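Side-chain contacts in UPF0234 protein XC_3703 (Xanthomonas campestris pv. campestris, PDB 5B7W), which binds the second messenger cyclic di-GMP, in its absence promotes target-gene binding by a LysR-type transcriptional regulator, and regulates virulence and biofilm formation: residues V19-R24 with R65-A70; E40-D43 with I47-S50. All blocks are in the same frame, centred on the assembly; numbering follows the deposited sequence.

Contact 1 (V19-R24 with R65-A70)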
ATOM      1  N   VAL A  19     -10.422  -0.799  -8.343  1.00 31.89           N
ATOM      2  CA  VAL A  19     -11.224  -2.008  -8.183  1.00 35.52           C
ATOM      3  C   VAL A  19     -12.344  -2.047  -9.215  1.00 37.28           C
ATOM      4  O   VAL A  19     -12.636  -3.102  -9.793  1.00 34.97           O
ATOM      5  CB  VAL A  19     -11.771  -2.100  -6.746  1.00 37.83           C
ATOM      6  CG1 VAL A  19     -12.666  -3.323  -6.595  1.00 35.60           C
ATOM      7  CG2 VAL A  19     -10.627  -2.149  -5.747  1.00 36.56           C
ATOM      8  N   ASP A  20     -12.985  -0.903  -9.467  1.00 34.26           N
ATOM      9  CA  ASP A  20     -14.031  -0.851 -10.485  1.00 37.11           C
ATOM     10  C   ASP A  20     -13.469  -1.160 -11.867  1.00 31.55           C
ATOM     11  O   ASP A  20     -14.089  -1.889 -12.649  1.00 35.70           O
ATOM     12  CB  ASP A  20     -14.706   0.520 -10.480  1.00 44.79           C
ATOM     13  CG  ASP A  20     -15.447   0.800  -9.190  1.00 53.24           C
ATOM     14  OD1 ASP A  20     -15.976  -0.156  -8.587  1.00 53.84           O
ATOM     15  OD2 ASP A  20     -15.501   1.979  -8.779  1.00 58.57           O
ATOM     16  N   GLN A  21     -12.293  -0.614 -12.186  1.00 28.80           N
ATOM     17  CA  GLN A  21     -11.682  -0.899 -13.479  1.00 30.98           C
ATOM     18  C   GLN A  21     -11.233  -2.351 -13.576  1.00 30.14           C
ATOM     19  O   GLN A  21     -11.242  -2.926 -14.670  1.00 37.52           O
ATOM     20  CB  GLN A  21     -10.503   0.046 -13.728  1.00 36.31           C
ATOM     21  CG  GLN A  21     -10.897   1.515 -13.803  1.00 34.11           C
ATOM     22  CD  GLN A  21      -9.701   2.445 -13.901  1.00 49.19           C
ATOM     23  OE1 GLN A  21      -8.560   2.000 -14.033  1.00 52.91           O
ATOM     24  NE2 GLN A  21      -9.958   3.747 -13.827  1.00 58.38           N
ATOM     25  N   ALA A  22     -10.845  -2.959 -12.452  1.00 28.16           N
ATOM     26  CA  ALA A  22     -10.467  -4.369 -12.470  1.00 29.56           C
ATOM     27  C   ALA A  22     -11.671  -5.260 -12.748  1.00 27.16           C
ATOM     28  O   ALA A  22     -11.566  -6.244 -13.489  1.00 33.19           O
ATOM     29  CB  ALA A  22      -9.803  -4.755 -11.149  1.00 25.97           C
ATOM     30  N   ASN A  23     -12.825  -4.934 -12.159  1.00 28.20           N
ATOM     31  CA  ASN A  23     -14.042  -5.680 -12.463  1.00 27.72           C
ATOM     32  C   ASN A  23     -14.470  -5.465 -13.909  1.00 34.39           C
ATOM     33  O   ASN A  23     -14.896  -6.410 -14.583  1.00 39.96           O
ATOM     34  CB  ASN A  23     -15.160  -5.277 -11.501  1.00 28.06           C
ATOM     35  CG  ASN A  23     -15.035  -5.951 -10.151  1.00 30.87           C
ATOM     36  OD1 ASN A  23     -14.795  -7.155 -10.067  1.00 27.08           O
ATOM     37  ND2 ASN A  23     -15.186  -5.175  -9.084  1.00 27.61           N
ATOM     38  N   ARG A  24     -14.365  -4.229 -14.401  1.00 35.04           N
ATOM     39  CA  ARG A  24     -14.661  -3.962 -15.805  1.00 42.03           C
ATOM     40  C   ARG A  24     -13.711  -4.722 -16.720  1.00 42.93           C
ATOM     41  O   ARG A  24     -14.113  -5.200 -17.788  1.00 48.00           O
ATOM     42  CB  ARG A  24     -14.583  -2.460 -16.082  1.00 46.82           C
ATOM     43  CG  ARG A  24     -15.864  -1.699 -15.784  1.00 61.46           C
ATOM     44  CD  ARG A  24     -16.686  -1.498 -17.047  1.00 69.49           C
ATOM     45  NE  ARG A  24     -16.024  -0.598 -17.988  1.00 70.74           N
ATOM     46  CZ  ARG A  24     -16.196   0.720 -18.009  1.00 66.44           C
ATOM     47  NH1 ARG A  24     -17.014   1.298 -17.140  1.00 65.33           N
ATOM     48  NH2 ARG A  24     -15.552   1.461 -18.900  1.00 66.52           N
ATOM     49  N   ARG A  65      -2.991  -5.648  -9.677  1.00 23.69           N
ATOM     50  CA  ARG A  65      -1.753  -4.877  -9.597  1.00 27.06           C
ATOM     51  C   ARG A  65      -1.706  -3.806 -10.679  1.00 24.17           C
ATOM     52  O   ARG A  65      -1.414  -2.638 -10.401  1.00 24.66           O
ATOM     53  CB  ARG A  65      -0.541  -5.803  -9.711  1.00 32.36           C
ATOM     54  CG  ARG A  65      -0.230  -6.613  -8.463  1.00 41.09           C
ATOM     55  CD  ARG A  65       1.201  -7.134  -8.513  1.00 50.62           C
ATOM     56  NE  ARG A  65       1.611  -7.775  -7.267  1.00 56.95           N
ATOM     57  CZ  ARG A  65       1.815  -9.082  -7.131  1.00 59.45           C
ATOM     58  NH1 ARG A  65       1.649  -9.893  -8.167  1.00 61.54           N
ATOM     59  NH2 ARG A  65       2.188  -9.577  -5.959  1.00 58.19           N
ATOM     60  N   ALA A  66      -2.001  -4.189 -11.925  1.00 30.61           N
ATOM     61  CA  ALA A  66      -1.929  -3.238 -13.030  1.00 30.43           C
ATOM     62  C   ALA A  66      -2.939  -2.112 -12.862  1.00 37.29           C
ATOM     63  O   ALA A  66      -2.649  -0.954 -13.185  1.00 35.54           O
ATOM     64  CB  ALA A  66      -2.148  -3.960 -14.359  1.00 24.56           C
ATOM     65  N   ARG A  67      -4.133  -2.430 -12.355  1.00 37.70           N
ATOM     66  CA  ARG A  67      -5.139  -1.394 -12.150  1.00 29.68           C
ATOM     67  C   ARG A  67      -4.722  -0.426 -11.050  1.00 26.62           C
ATOM     68  O   ARG A  67      -4.855   0.793 -11.206  1.00 28.97           O
ATOM     69  CB  ARG A  67      -6.493  -2.027 -11.827  1.00 33.91           C
ATOM     70  CG  ARG A  67      -7.142  -2.751 -12.998  1.00 31.10           C
ATOM     71  CD  ARG A  67      -7.155  -1.883 -14.246  1.00 42.61           C
ATOM     72  NE  ARG A  67      -6.145  -2.306 -15.212  1.00 50.35           N
ATOM     73  CZ  ARG A  67      -5.573  -1.497 -16.098  1.00 53.29           C
ATOM     74  NH1 ARG A  67      -5.906  -0.215 -16.140  1.00 52.59           N
ATOM     75  NH2 ARG A  67      -4.663  -1.971 -16.939  1.00 55.21           N
ATOM     76  N   LEU A  68      -4.215  -0.949  -9.932  1.00 28.05           N
ATOM     77  CA  LEU A  68      -3.787  -0.088  -8.834  1.00 31.79           C
ATOM     78  C   LEU A  68      -2.630   0.807  -9.261  1.00 34.79           C
ATOM     79  O   LEU A  68      -2.619   2.009  -8.971  1.00 29.24           O
ATOM     80  CB  LEU A  68      -3.398  -0.938  -7.625  1.00 37.06           C
ATOM     81  CG  LEU A  68      -4.554  -1.610  -6.882  1.00 42.66           C
ATOM     82  CD1 LEU A  68      -4.039  -2.707  -5.970  1.00 44.04           C
ATOM     83  CD2 LEU A  68      -5.340  -0.583  -6.089  1.00 38.22           C
ATOM     84  N   LEU A  69      -1.643   0.233  -9.954  1.00 36.11           N
ATOM     85  CA  LEU A  69      -0.540   1.035 -10.471  1.00 39.72           C
ATOM     86  C   LEU A  69      -1.041   2.091 -11.449  1.00 36.36           C
ATOM     87  O   LEU A  69      -0.569   3.233 -11.434  1.00 39.89           O
ATOM     88  CB  LEU A  69       0.499   0.132 -11.136  1.00 36.88           C
ATOM     89  CG  LEU A  69       1.278  -0.793 -10.199  1.00 39.36           C
ATOM     90  CD1 LEU A  69       1.956  -1.911 -10.972  1.00 38.30           C
ATOM     91  CD2 LEU A  69       2.298  -0.001  -9.397  1.00 35.88           C
ATOM     92  N   ALA A  70      -2.014   1.730 -12.291  1.00 34.96           N
ATOM     93  CA  ALA A  70      -2.555   2.673 -13.266  1.00 37.23           C
ATOM     94  C   ALA A  70      -3.211   3.878 -12.610  1.00 40.71           C
ATOM     95  O   ALA A  70      -3.348   4.922 -13.257  1.00 42.00           O
ATOM     96  CB  ALA A  70      -3.562   1.969 -14.178  1.00 34.65           C
TER
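The two helices that cover one side of the sheet in an RRM-like domain meet where Arg-67 of helix 54-70 lies against Gln-21 and Ala-22 of helix 12-26. The backbones come closest at Ala-22 and Arg-67, whose CA atoms are 6.1 Å apart. The touching is done by the aliphatic part of the arginine: its CG sits 3.7 Å from Ala-22 CA and 3.8 Å from Ala-22 CB, and its CD reaches Gln-21 CB at 3.9 Å. A bend at chi2 (-49°) lays CG and CD against these two residues, and the turn at chi3 (105°) then carries the guanidinium away from 19-24. The Gln-21 side chain crosses that of Arg-67 at about a right angle, with amide and guanidinium planes 44° apart. Gln-21 OE1 comes to the guanidinium edge, near its plane, but at 4.0 Å from Arg-67 NH1 it is too distant for a hydrogen bond. The charge is instead met through NE, which forms a salt bridge with Glu-25 one turn further along helix 12-26. Ala-22 also packs on Phe-39 of strand 38-42, which places this helix pair against the sheet. Such side-by-side packing of two helices over a four-stranded antiparallel sheet is the layout of the RRM-like fold.

Contact 2 (E40-D43 with I47-S50)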
ATOM      1  N   GLU A  40     -14.010  -7.359  -4.774  1.00 30.32           N
ATOM      2  CA  GLU A  40     -14.878  -6.616  -3.868  1.00 32.22           C
ATOM      3  C   GLU A  40     -14.018  -5.811  -2.908  1.00 33.12           C
ATOM      4  O   GLU A  40     -13.238  -6.385  -2.142  1.00 29.96           O
ATOM      5  CB  GLU A  40     -15.810  -7.548  -3.090  1.00 35.19           C
ATOM      6  CG  GLU A  40     -16.780  -6.804  -2.184  1.00 43.00           C
ATOM      7  CD  GLU A  40     -17.087  -7.556  -0.906  1.00 49.79           C
ATOM      8  OE1 GLU A  40     -16.445  -8.597  -0.657  1.00 51.11           O
ATOM      9  OE2 GLU A  40     -17.967  -7.099  -0.147  1.00 55.66           O
ATOM     10  N   LEU A  41     -14.164  -4.489  -2.950  1.00 30.30           N
ATOM     11  CA  LEU A  41     -13.485  -3.616  -2.002  1.00 30.86           C
ATOM     12  C   LEU A  41     -14.306  -3.538  -0.720  1.00 32.65           C
ATOM     13  O   LEU A  41     -15.489  -3.182  -0.754  1.00 35.65           O
ATOM     14  CB  LEU A  41     -13.281  -2.227  -2.600  1.00 35.06           C
ATOM     15  CG  LEU A  41     -12.567  -1.231  -1.687  1.00 36.19           C
ATOM     16  CD1 LEU A  41     -11.200  -1.766  -1.293  1.00 30.72           C
ATOM     17  CD2 LEU A  41     -12.445   0.125  -2.364  1.00 37.82           C
ATOM     18  N   GLU A  42     -13.681  -3.866   0.407  1.00 33.12           N
ATOM     19  CA  GLU A  42     -14.366  -3.995   1.687  1.00 40.40           C
ATOM     20  C   GLU A  42     -13.821  -2.959   2.660  1.00 39.70           C
ATOM     21  O   GLU A  42     -12.627  -2.973   2.981  1.00 29.30           O
ATOM     22  CB  GLU A  42     -14.193  -5.409   2.245  1.00 46.91           C
ATOM     23  CG  GLU A  42     -14.764  -5.626   3.631  1.00 53.04           C
ATOM     24  CD  GLU A  42     -14.548  -7.045   4.118  1.00 65.11           C
ATOM     25  OE1 GLU A  42     -14.851  -7.986   3.355  1.00 65.48           O
ATOM     26  OE2 GLU A  42     -14.066  -7.221   5.257  1.00 70.64           O
ATOM     27  N   ASP A  43     -14.696  -2.065   3.122  1.00 54.37           N
ATOM     28  CA  ASP A  43     -14.365  -1.028   4.099  1.00 55.67           C
ATOM     29  C   ASP A  43     -13.209  -0.142   3.646  1.00 52.22           C
ATOM     30  O   ASP A  43     -12.536   0.477   4.477  1.00 54.54           O
ATOM     31  CB  ASP A  43     -14.048  -1.638   5.471  1.00 60.25           C
ATOM     32  CG  ASP A  43     -15.222  -2.398   6.056  1.00 71.88           C
ATOM     33  OD1 ASP A  43     -16.378  -2.051   5.735  1.00 74.90           O
ATOM     34  OD2 ASP A  43     -14.987  -3.342   6.839  1.00 76.83           O
ATOM     35  N   ILE A  47      -9.488  -6.004  -0.243  1.00 32.48           N
ATOM     36  CA  ILE A  47      -9.937  -6.389  -1.575  1.00 34.28           C
ATOM     37  C   ILE A  47     -10.078  -7.904  -1.582  1.00 35.33           C
ATOM     38  O   ILE A  47      -9.086  -8.631  -1.449  1.00 32.97           O
ATOM     39  CB  ILE A  47      -8.971  -5.919  -2.670  1.00 35.05           C
ATOM     40  CG1 ILE A  47      -8.859  -4.395  -2.672  1.00 38.12           C
ATOM     41  CG2 ILE A  47      -9.430  -6.422  -4.031  1.00 32.29           C
ATOM     42  CD1 ILE A  47      -7.920  -3.858  -3.728  1.00 32.18           C
ATOM     43  N   ASN A  48     -11.308  -8.385  -1.734  1.00 30.63           N
ATOM     44  CA  ASN A  48     -11.577  -9.816  -1.776  1.00 33.16           C
ATOM     45  C   ASN A  48     -11.600 -10.284  -3.226  1.00 32.57           C
ATOM     46  O   ASN A  48     -12.405  -9.797  -4.028  1.00 34.93           O
ATOM     47  CB  ASN A  48     -12.898 -10.141  -1.079  1.00 26.62           C
ATOM     48  CG  ASN A  48     -12.785 -10.093   0.431  1.00 37.91           C
ATOM     49  OD1 ASN A  48     -11.903 -10.720   1.019  1.00 45.36           O
ATOM     50  ND2 ASN A  48     -13.677  -9.345   1.069  1.00 42.10           N
ATOM     51  N   GLN A  49     -10.711 -11.213  -3.559  1.00 32.75           N
ATOM     52  CA  GLN A  49     -10.682 -11.842  -4.870  1.00 33.82           C
ATOM     53  C   GLN A  49     -11.332 -13.214  -4.779  1.00 29.40           C
ATOM     54  O   GLN A  49     -11.107 -13.954  -3.819  1.00 38.99           O
ATOM     55  CB  GLN A  49      -9.247 -11.979  -5.388  1.00 26.78           C
ATOM     56  CG  GLN A  49      -8.382 -10.746  -5.184  1.00 32.40           C
ATOM     57  CD  GLN A  49      -7.031 -10.867  -5.865  1.00 30.66           C
ATOM     58  OE1 GLN A  49      -6.735 -10.143  -6.816  1.00 30.29           O
ATOM     59  NE2 GLN A  49      -6.206 -11.788  -5.385  1.00 27.38           N
ATOM     60  N   SER A  50     -12.144 -13.548  -5.780  1.00 32.16           N
ATOM     61  CA  SER A  50     -12.840 -14.827  -5.808  1.00 34.20           C
ATOM     62  C   SER A  50     -12.949 -15.310  -7.242  1.00 33.24           C
ATOM     63  O   SER A  50     -13.329 -14.545  -8.134  1.00 33.16           O
ATOM     64  CB  SER A  50     -14.234 -14.717  -5.176  1.00 32.97           C
ATOM     65  OG  SER A  50     -15.033 -13.771  -5.863  1.00 31.15           O
TER
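Glu-40 and Asn-48 face each other as an antiparallel hydrogen-bonded pair in the beta hairpin formed by strands 38-42 and 46-51, at one edge of the four-stranded sheet of an RRM-like domain. Two backbone bonds define the pair: Asn-48 N gives its hydrogen to Glu-40 O at 2.8 Å, and Glu-40 N gives its own to Asn-48 O at 3.0 Å. The same Glu-40 O also receives a CA-H...O contact from Ile-47 CA, at 3.3 Å.

The face carrying Glu-40, Glu-42 and Asn-48 has a polar cluster here, in which two carboxylates converge on one neutral amide. The side chains of Glu-40 and Asn-48 run side by side and point the same way, the Glu-40 carboxylate turned 36° from the amide plane; Asn-48 ND2 lies 3.3 Å from Glu-40 OE1, a weak bond. Glu-42 instead reaches obliquely across with a fully extended chain, CG anti to the backbone N, and its carboxylate is turned 53° from the same amide.

One residue on from Glu-40, Leu-41 and Ile-47 form a non-hydrogen-bonded pair with CA atoms 4.5 Å apart, and their side chains meet on the other face of the sheet, where Leu-41 CD1 packs against Ile-47 CG1 at 3.8 Å. That face is covered by helices: Leu-41 rests on Leu-15 and Thr-16 of helix 12-26, while Ile-47 reaches Leu-64 of helix 54-70. On the strand's far side, Ile-47 bonds through its backbone to Val-94, which joins the hairpin to strand 90-96. Back at the polar cluster, the shorter of the two amide bonds is also weak: Asn-48 ND2 comes within 2.9 Å of Glu-42 OE1, but the bond is bent to 128° at the hydrogen.

From the N terminus, the chain passes along strand 3-7 of the other RRM-like domain before entering helix 12-26, which supplies the first side of contact 1. It then runs through strand 38-42, turns tightly and returns along strand 46-51; contact 2 closes this short hairpin, with three residues between its segments. Helix 54-70 follows and brings residues 65-70 back to 19-24, so contact 1 closes a loop of 40 intervening residues within which contact 2 is wholly nested. Contact 1 ties helix to helix and contact 2 strand to strand. Val-19 joins the two layers, its CG2 packing 3.8 Å from Ile-47 CD1.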